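Local coordinates for L-lactate dehydrogenase (Trichomonas vaginalis, PDB 5A1T), which probably catalyses the NADH-linked interconversion of 2-oxoacids and 2-hydroxyacids, as lactate and malate dehydrogenases do, and binds NADH, at residues A[154-159]-A[263-268]; A[181-186]-A[283-288]. One frame throughout, in Å; residues are numbered along the deposited sequence.

Contact 1: residues A[154-159]-A[263-268]; sequences LSMLDQ and EVLSMG. With NAI (1,4-dihydronicotinamide adenine dinucleotide), chain C; OXM (oxamic acid), chain D.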
loop_
_atom_site.group_PDB
_atom_site.type_symbol
_atom_site.label_atom_id
_atom_site.label_comp_id
_atom_site.label_asym_id
_atom_site.label_seq_id
_atom_site.Cartn_x
_atom_site.Cartn_y
_atom_site.Cartn_z
ATOM N N LEU A 154 -12.244 13.529 -5.279
ATOM C CA LEU A 154 -10.829 13.597 -4.931
ATOM C C LEU A 154 -10.035 14.509 -5.861
ATOM O O LEU A 154 -9.977 14.283 -7.068
ATOM C CB LEU A 154 -10.216 12.195 -4.945
ATOM C CG LEU A 154 -8.786 12.084 -4.410
ATOM C CD1 LEU A 154 -8.736 12.419 -2.925
ATOM C CD2 LEU A 154 -8.222 10.692 -4.665
ATOM N N SER A 155 -9.423 15.537 -5.280
ATOM C CA SER A 155 -8.547 16.446 -6.014
ATOM C C SER A 155 -7.201 16.596 -5.309
ATOM O O SER A 155 -6.325 17.317 -5.780
ATOM C CB SER A 155 -9.205 17.819 -6.175
ATOM O OG SER A 155 -10.256 17.775 -7.120
ATOM N N MET A 156 -7.043 15.914 -4.179
ATOM C CA MET A 156 -5.843 16.059 -3.367
ATOM C C MET A 156 -4.597 15.463 -4.020
ATOM O O MET A 156 -3.475 15.788 -3.628
ATOM C CB MET A 156 -6.059 15.418 -1.996
ATOM C CG MET A 156 -6.627 16.374 -0.963
ATOM S SD MET A 156 -5.549 17.790 -0.666
ATOM C CE MET A 156 -4.100 16.987 0.018
ATOM N N LEU A 157 -4.781 14.590 -5.006
ATOM C CA LEU A 157 -3.643 14.074 -5.754
ATOM C C LEU A 157 -3.014 15.216 -6.547
ATOM O O LEU A 157 -1.792 15.308 -6.662
ATOM C CB LEU A 157 -4.062 12.935 -6.685
ATOM C CG LEU A 157 -2.955 12.338 -7.559
ATOM C CD1 LEU A 157 -1.827 11.779 -6.709
ATOM C CD2 LEU A 157 -3.518 11.258 -8.473
ATOM N N ASP A 158 -3.860 16.092 -7.082
ATOM C CA ASP A 158 -3.389 17.268 -7.805
ATOM C C ASP A 158 -2.653 18.220 -6.867
ATOM O O ASP A 158 -1.618 18.779 -7.226
ATOM C CB ASP A 158 -4.554 17.998 -8.473
ATOM C CG ASP A 158 -5.256 17.152 -9.522
ATOM O OD1 ASP A 158 -4.574 16.380 -10.229
ATOM O OD2 ASP A 158 -6.493 17.262 -9.639
ATOM N N GLN A 159 -3.194 18.410 -5.666
ATOM C CA GLN A 159 -2.569 19.295 -4.693
ATOM C C GLN A 159 -1.225 18.741 -4.234
ATOM O O GLN A 159 -0.252 19.483 -4.104
ATOM C CB GLN A 159 -3.482 19.509 -3.485
ATOM C CG GLN A 159 -2.844 20.344 -2.382
ATOM C CD GLN A 159 -3.838 20.787 -1.330
ATOM O OE1 GLN A 159 -4.981 21.122 -1.640
ATOM N NE2 GLN A 159 -3.405 20.792 -0.074
ATOM N N GLU A 263 -4.132 24.276 7.738
ATOM C CA GLU A 263 -4.187 23.279 6.675
ATOM C C GLU A 263 -5.319 23.583 5.700
ATOM O O GLU A 263 -6.464 23.790 6.108
ATOM C CB GLU A 263 -4.359 21.873 7.256
ATOM C CG GLU A 263 -4.391 20.769 6.203
ATOM C CD GLU A 263 -4.361 19.376 6.806
ATOM O OE1 GLU A 263 -4.966 19.167 7.880
ATOM O OE2 GLU A 263 -3.729 18.485 6.203
ATOM N N VAL A 264 -4.982 23.615 4.414
ATOM C CA VAL A 264 -5.959 23.824 3.351
ATOM C C VAL A 264 -5.870 22.679 2.354
ATOM O O VAL A 264 -4.802 22.414 1.798
ATOM C CB VAL A 264 -5.734 25.162 2.619
ATOM C CG1 VAL A 264 -6.809 25.386 1.563
ATOM C CG2 VAL A 264 -5.725 26.314 3.607
ATOM N N LEU A 265 -6.996 22.006 2.131
ATOM C CA LEU A 265 -7.045 20.857 1.236
ATOM C C LEU A 265 -7.979 21.118 0.063
ATOM O O LEU A 265 -9.099 21.596 0.241
ATOM C CB LEU A 265 -7.501 19.607 1.994
ATOM C CG LEU A 265 -6.684 19.220 3.231
ATOM C CD1 LEU A 265 -7.260 17.964 3.864
ATOM C CD2 LEU A 265 -5.215 19.020 2.885
ATOM N N SER A 266 -7.504 20.806 -1.139
ATOM C CA SER A 266 -8.331 20.904 -2.332
ATOM C C SER A 266 -9.332 19.758 -2.351
ATOM O O SER A 266 -8.955 18.603 -2.539
ATOM C CB SER A 266 -7.470 20.879 -3.593
ATOM O OG SER A 266 -6.548 21.954 -3.596
ATOM N N MET A 267 -10.603 20.086 -2.149
ATOM C CA MET A 267 -11.654 19.080 -2.059
ATOM C C MET A 267 -12.806 19.413 -2.994
ATOM O O MET A 267 -13.415 20.477 -2.893
ATOM C CB MET A 267 -12.158 18.967 -0.618
ATOM C CG MET A 267 -11.054 18.712 0.395
ATOM S SD MET A 267 -11.638 18.672 2.097
ATOM C CE MET A 267 -12.457 17.079 2.147
ATOM N N GLY A 268 -13.094 18.495 -3.910
ATOM C CA GLY A 268 -14.234 18.629 -4.794
ATOM C C GLY A 268 -15.521 18.412 -4.027
ATOM O O GLY A 268 -15.772 17.320 -3.522
HETATM P PA NAI C . -9.218 -0.690 -12.484
HETATM O O1A NAI C . -9.786 -0.888 -13.869
HETATM O O2A NAI C . -8.052 -1.527 -12.018
HETATM O O5B NAI C . -10.406 -0.889 -11.413
HETATM C C5B NAI C . -11.753 -0.497 -11.669
HETATM C C4B NAI C . -12.670 -1.505 -10.986
HETATM O O4B NAI C . -14.041 -1.090 -11.011
HETATM C C3B NAI C . -12.608 -2.865 -11.672
HETATM O O3B NAI C . -12.155 -3.849 -10.736
HETATM C C2B NAI C . -14.025 -3.143 -12.137
HETATM O O2B NAI C . -14.393 -4.520 -12.009
HETATM C C1B NAI C . -14.844 -2.258 -11.213
HETATM N N9A NAI C . -16.203 -1.954 -11.730
HETATM C C8A NAI C . -16.564 -1.678 -12.999
HETATM N N7A NAI C . -17.906 -1.467 -13.077
HETATM C C5A NAI C . -18.417 -1.615 -11.841
HETATM C C6A NAI C . -19.752 -1.534 -11.208
HETATM N N6A NAI C . -20.857 -1.240 -11.932
HETATM N N1A NAI C . -19.835 -1.761 -9.879
HETATM C C2A NAI C . -18.758 -2.054 -9.128
HETATM N N3A NAI C . -17.520 -2.144 -9.643
HETATM C C4A NAI C . -17.290 -1.945 -10.961
HETATM O O3 NAI C . -8.829 0.862 -12.313
HETATM P PN NAI C . -8.007 1.685 -11.202
HETATM O O1N NAI C . -6.597 1.884 -11.707
HETATM O O2N NAI C . -8.239 1.032 -9.857
HETATM O O5D NAI C . -8.757 3.108 -11.242
HETATM C C5D NAI C . -10.179 3.152 -11.134
HETATM C C4D NAI C . -10.679 4.567 -11.384
HETATM O O4D NAI C . -9.912 5.506 -10.627
HETATM C C3D NAI C . -10.545 4.968 -12.847
HETATM O O3D NAI C . -11.792 5.498 -13.307
HETATM C C2D NAI C . -9.477 6.040 -12.867
HETATM O O2D NAI C . -9.696 7.027 -13.881
HETATM C C1D NAI C . -9.591 6.622 -11.462
HETATM N N1N NAI C . -8.402 7.336 -10.964
HETATM C C2N NAI C . -8.618 8.431 -10.227
HETATM C C3N NAI C . -7.588 9.192 -9.692
HETATM C C7N NAI C . -7.804 10.437 -8.861
HETATM O O7N NAI C . -6.925 11.178 -8.455
HETATM N N7N NAI C . -9.046 10.794 -8.504
HETATM C C4N NAI C . -6.165 8.777 -9.936
HETATM C C5N NAI C . -6.045 7.581 -10.746
HETATM C C6N NAI C . -7.160 6.905 -11.212
HETATM C C1 OXM D . -5.798 10.448 -12.790
HETATM N N1 OXM D . -5.747 9.292 -13.609
HETATM O O1 OXM D . -6.864 10.986 -12.562
HETATM C C2 OXM D . -4.527 11.012 -12.195
HETATM O O2 OXM D . -3.500 10.287 -12.102
HETATM O O3 OXM D . -4.498 12.202 -11.788
HETATM O O HOH W 1 -9.649 16.025 -2.537
#
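Q159 and S266 lock the first turn of helix 156-170 onto the start of strand 265-270, at the place where the Rossmann half of the lactate/malate dehydrogenase fold passes into its catalytic half. Q159 can be followed outward. Its CB lies 3.9 Å from OG of S266; with CG anti to the backbone N (chi1 176°) and the chain extended beyond it, the amide is carried across to the strand. There OE1 accepts two hydrogen bonds from a single residue, one from OG and one from the backbone N of S266, each at 2.6 Å; the hydroxyl oxygen lies in the carbonyl plane, the backbone N 26° out of it. NE2 donates to the backbone O of V264 at 2.8 Å. Three bonds therefore grip the buried amide and fix its flip, with oxygen and nitrogen each assigned by their partners.

M156 covers the neighbouring stretch of strand. Its chain bends at chi2 and chi3, which brings SD to 3.8 Å from CB of L265 and sets CE against the CD2 branch of that leucine. On the other side of the helix, L157 turns to the ligands, its CD2 3.4 Å from O7N of the nicotinamide amide and close to oxamate. Where the helix begins, a water bridges the backbones, accepting from N of S155 at 2.8 Å and donating to O of S266.

Contact 2: residues A[181-186]-A[283-288]; sequences IVWGNH and VVFSFP. With OXM (oxamic acid), chain D; NAI (1,4-dihydronicotinamide adenine dinucleotide), chain C.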
loop_
_atom_site.group_PDB
_atom_site.type_symbol
_atom_site.label_atom_id
_atom_site.label_comp_id
_atom_site.label_asym_id
_atom_site.label_seq_id
_atom_site.Cartn_x
_atom_site.Cartn_y
_atom_site.Cartn_z
ATOM N N ILE A 181 -3.400 25.615 -4.058
ATOM C CA ILE A 181 -4.765 25.176 -4.321
ATOM C C ILE A 181 -4.924 24.682 -5.755
ATOM O O ILE A 181 -4.324 25.230 -6.680
ATOM C CB ILE A 181 -5.780 26.317 -4.076
ATOM C CG1 ILE A 181 -5.527 26.994 -2.724
ATOM C CG2 ILE A 181 -7.209 25.780 -4.142
ATOM C CD1 ILE A 181 -6.305 28.281 -2.525
ATOM N N VAL A 182 -5.732 23.638 -5.924
ATOM C CA VAL A 182 -6.145 23.180 -7.244
ATOM C C VAL A 182 -7.658 23.337 -7.350
ATOM O O VAL A 182 -8.409 22.594 -6.717
ATOM C CB VAL A 182 -5.747 21.716 -7.510
ATOM C CG1 VAL A 182 -6.101 21.324 -8.941
ATOM C CG2 VAL A 182 -4.262 21.511 -7.254
ATOM N N TRP A 183 -8.096 24.310 -8.146
ATOM C CA TRP A 183 -9.514 24.642 -8.252
ATOM C C TRP A 183 -10.224 23.839 -9.338
ATOM O O TRP A 183 -9.611 23.421 -10.320
ATOM C CB TRP A 183 -9.708 26.131 -8.554
ATOM C CG TRP A 183 -9.077 27.077 -7.585
ATOM C CD1 TRP A 183 -7.752 27.386 -7.483
ATOM C CD2 TRP A 183 -9.751 27.868 -6.599
ATOM N NE1 TRP A 183 -7.558 28.311 -6.488
ATOM C CE2 TRP A 183 -8.770 28.624 -5.929
ATOM C CE3 TRP A 183 -11.089 28.006 -6.215
ATOM C CZ2 TRP A 183 -9.083 29.505 -4.895
ATOM C CZ3 TRP A 183 -11.398 28.880 -5.189
ATOM C CH2 TRP A 183 -10.400 29.618 -4.541
ATOM N N GLY A 184 -11.526 23.649 -9.155
ATOM C CA GLY A 184 -12.392 23.148 -10.207
ATOM C C GLY A 184 -12.341 21.656 -10.460
ATOM O O GLY A 184 -12.410 20.845 -9.538
ATOM N N ASN A 185 -12.223 21.300 -11.733
ATOM C CA ASN A 185 -12.323 19.913 -12.159
ATOM C C ASN A 185 -11.012 19.156 -12.009
ATOM O O ASN A 185 -9.939 19.686 -12.295
ATOM C CB ASN A 185 -12.781 19.854 -13.617
ATOM C CG ASN A 185 -13.144 18.451 -14.063
ATOM O OD1 ASN A 185 -13.327 17.549 -13.244
ATOM N ND2 ASN A 185 -13.258 18.263 -15.370
ATOM N N HIS A 186 -11.104 17.912 -11.552
ATOM C CA HIS A 186 -9.979 16.996 -11.634
ATOM C C HIS A 186 -9.911 16.508 -13.073
ATOM O O HIS A 186 -10.217 15.353 -13.366
ATOM C CB HIS A 186 -10.129 15.829 -10.657
ATOM C CG HIS A 186 -9.009 14.836 -10.725
ATOM N ND1 HIS A 186 -7.695 15.181 -10.499
ATOM C CD2 HIS A 186 -9.009 13.509 -11.000
ATOM C CE1 HIS A 186 -6.932 14.109 -10.629
ATOM N NE2 HIS A 186 -7.705 13.082 -10.933
ATOM N N VAL A 283 -22.734 21.895 -9.910
ATOM C CA VAL A 283 -21.651 20.947 -10.147
ATOM C C VAL A 283 -20.865 20.662 -8.870
ATOM O O VAL A 283 -21.102 21.276 -7.829
ATOM C CB VAL A 283 -20.676 21.467 -11.224
ATOM C CG1 VAL A 283 -21.336 21.459 -12.594
ATOM C CG2 VAL A 283 -20.178 22.862 -10.871
ATOM N N VAL A 284 -19.942 19.710 -8.967
ATOM C CA VAL A 284 -18.983 19.429 -7.906
ATOM C C VAL A 284 -17.673 20.110 -8.279
ATOM O O VAL A 284 -17.092 19.820 -9.325
ATOM C CB VAL A 284 -18.769 17.915 -7.710
ATOM C CG1 VAL A 284 -17.691 17.639 -6.662
ATOM C CG2 VAL A 284 -20.075 17.250 -7.312
ATOM N N PHE A 285 -17.217 21.010 -7.414
ATOM C CA PHE A 285 -16.113 21.910 -7.730
ATOM C C PHE A 285 -15.043 21.853 -6.643
ATOM O O PHE A 285 -15.357 21.910 -5.454
ATOM C CB PHE A 285 -16.650 23.336 -7.884
ATOM C CG PHE A 285 -15.699 24.288 -8.551
ATOM C CD1 PHE A 285 -14.681 24.893 -7.832
ATOM C CD2 PHE A 285 -15.841 24.598 -9.893
ATOM C CE1 PHE A 285 -13.815 25.780 -8.445
ATOM C CE2 PHE A 285 -14.979 25.483 -10.511
ATOM C CZ PHE A 285 -13.965 26.076 -9.786
ATOM N N SER A 286 -13.783 21.736 -7.051
ATOM C CA SER A 286 -12.676 21.683 -6.101
ATOM C C SER A 286 -12.405 23.061 -5.518
ATOM O O SER A 286 -12.044 23.989 -6.239
ATOM C CB SER A 286 -11.414 21.138 -6.770
ATOM O OG SER A 286 -10.393 20.893 -5.819
ATOM N N PHE A 287 -12.593 23.179 -4.207
ATOM C CA PHE A 287 -12.344 24.421 -3.485
ATOM C C PHE A 287 -11.204 24.252 -2.493
ATOM O O PHE A 287 -10.873 23.132 -2.110
ATOM C CB PHE A 287 -13.593 24.872 -2.723
ATOM C CG PHE A 287 -14.680 25.420 -3.594
ATOM C CD1 PHE A 287 -14.596 26.704 -4.103
ATOM C CD2 PHE A 287 -15.800 24.661 -3.886
ATOM C CE1 PHE A 287 -15.603 27.215 -4.901
ATOM C CE2 PHE A 287 -16.807 25.165 -4.679
ATOM C CZ PHE A 287 -16.709 26.444 -5.188
ATOM N N PRO A 288 -10.601 25.370 -2.067
ATOM C CA PRO A 288 -9.758 25.304 -0.871
ATOM C C PRO A 288 -10.632 25.081 0.357
ATOM O O PRO A 288 -11.499 25.911 0.633
ATOM C CB PRO A 288 -9.077 26.673 -0.839
ATOM C CG PRO A 288 -10.005 27.573 -1.579
ATOM C CD PRO A 288 -10.644 26.727 -2.642
HETATM C C1 OXM D . -5.798 10.448 -12.790
HETATM N N1 OXM D . -5.747 9.292 -13.609
HETATM O O1 OXM D . -6.864 10.986 -12.562
HETATM C C2 OXM D . -4.527 11.012 -12.195
HETATM O O2 OXM D . -3.500 10.287 -12.102
HETATM O O3 OXM D . -4.498 12.202 -11.788
HETATM P PA NAI C . -9.218 -0.690 -12.484
HETATM O O1A NAI C . -9.786 -0.888 -13.869
HETATM O O2A NAI C . -8.052 -1.527 -12.018
HETATM O O5B NAI C . -10.406 -0.889 -11.413
HETATM C C5B NAI C . -11.753 -0.497 -11.669
HETATM C C4B NAI C . -12.670 -1.505 -10.986
HETATM O O4B NAI C . -14.041 -1.090 -11.011
HETATM C C3B NAI C . -12.608 -2.865 -11.672
HETATM O O3B NAI C . -12.155 -3.849 -10.736
HETATM C C2B NAI C . -14.025 -3.143 -12.137
HETATM O O2B NAI C . -14.393 -4.520 -12.009
HETATM C C1B NAI C . -14.844 -2.258 -11.213
HETATM N N9A NAI C . -16.203 -1.954 -11.730
HETATM C C8A NAI C . -16.564 -1.678 -12.999
HETATM N N7A NAI C . -17.906 -1.467 -13.077
HETATM C C5A NAI C . -18.417 -1.615 -11.841
HETATM C C6A NAI C . -19.752 -1.534 -11.208
HETATM N N6A NAI C . -20.857 -1.240 -11.932
HETATM N N1A NAI C . -19.835 -1.761 -9.879
HETATM C C2A NAI C . -18.758 -2.054 -9.128
HETATM N N3A NAI C . -17.520 -2.144 -9.643
HETATM C C4A NAI C . -17.290 -1.945 -10.961
HETATM O O3 NAI C . -8.829 0.862 -12.313
HETATM P PN NAI C . -8.007 1.685 -11.202
HETATM O O1N NAI C . -6.597 1.884 -11.707
HETATM O O2N NAI C . -8.239 1.032 -9.857
HETATM O O5D NAI C . -8.757 3.108 -11.242
HETATM C C5D NAI C . -10.179 3.152 -11.134
HETATM C C4D NAI C . -10.679 4.567 -11.384
HETATM O O4D NAI C . -9.912 5.506 -10.627
HETATM C C3D NAI C . -10.545 4.968 -12.847
HETATM O O3D NAI C . -11.792 5.498 -13.307
HETATM C C2D NAI C . -9.477 6.040 -12.867
HETATM O O2D NAI C . -9.696 7.027 -13.881
HETATM C C1D NAI C . -9.591 6.622 -11.462
HETATM N N1N NAI C . -8.402 7.336 -10.964
HETATM C C2N NAI C . -8.618 8.431 -10.227
HETATM C C3N NAI C . -7.588 9.192 -9.692
HETATM C C7N NAI C . -7.804 10.437 -8.861
HETATM O O7N NAI C . -6.925 11.178 -8.455
HETATM N N7N NAI C . -9.046 10.794 -8.504
HETATM C C4N NAI C . -6.165 8.777 -9.936
HETATM C C5N NAI C . -6.045 7.581 -10.746
HETATM C C6N NAI C . -7.160 6.905 -11.212
#
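G184 and S286 form a single antiparallel bridge of the hydrogen-bonded kind, N of G184 to O of S286 and N of S286 to O of G184 both 3.0 Å, as strands 181-183 and 284-288 run past each other at 159°. S286 adds a third bond from its side chain: OG, anti to its own backbone N (chi1 -171°), donates to the backbone O of V182 at 2.8 Å and approaches that oxygen nearly end-on. The ring of F285 lies flat against G184, whose CA sits over the ring centre, 3.3 Å from the centroid, in a CH-pi contact; the absence of a side chain lets the ring come this close to the backbone.

In the dehydrogenase fold this bridge, made just past the end of strand 177-183 of the small antiparallel sheet, joins it to strand 284-291 of the large mixed sheet, just ahead of the predicted proton acceptor, H186. P288 faces the smaller sheet. Its CD lies over one face of the W183 six-membered ring, 3.6 Å from the centroid, and its CB meets CD1 of I181 at 3.6 Å. The F287 side chain crosses that of W183 at about a right angle, with its CD1 4.0 Å from CZ3 of W183, while NE1 of W183 is hydrogen-bonded to D193. Beyond the bridge the chain leads to the H186 imidazole, where NE2 donates to O1 of oxamate at 2.8 Å.

How the contacts relate
From the N terminus, the chain completes the coenzyme-binding half before it reaches 154-159 at the start of helix 156-170, then continues into strand 177-183 and the H186 loop. Contact 1 closes when the chain returns at 263-268, after the rest of the small antiparallel sheet and two long helices; contact 2 closes one strand later, at 283-288. The two loops cross, since 181-186 lies inside the first and 283-288 beyond it. Neighbouring strands 265-270 and 284-291 of the mixed sheet thus receive, in turn, the start of helix 156-170 and the end of strand 177-183. Probable hydrogen bonds D158 OD2 to H186 ND1 (2.6 Å) and S266 OG to V182 N (3.0 Å) tie the contacts together.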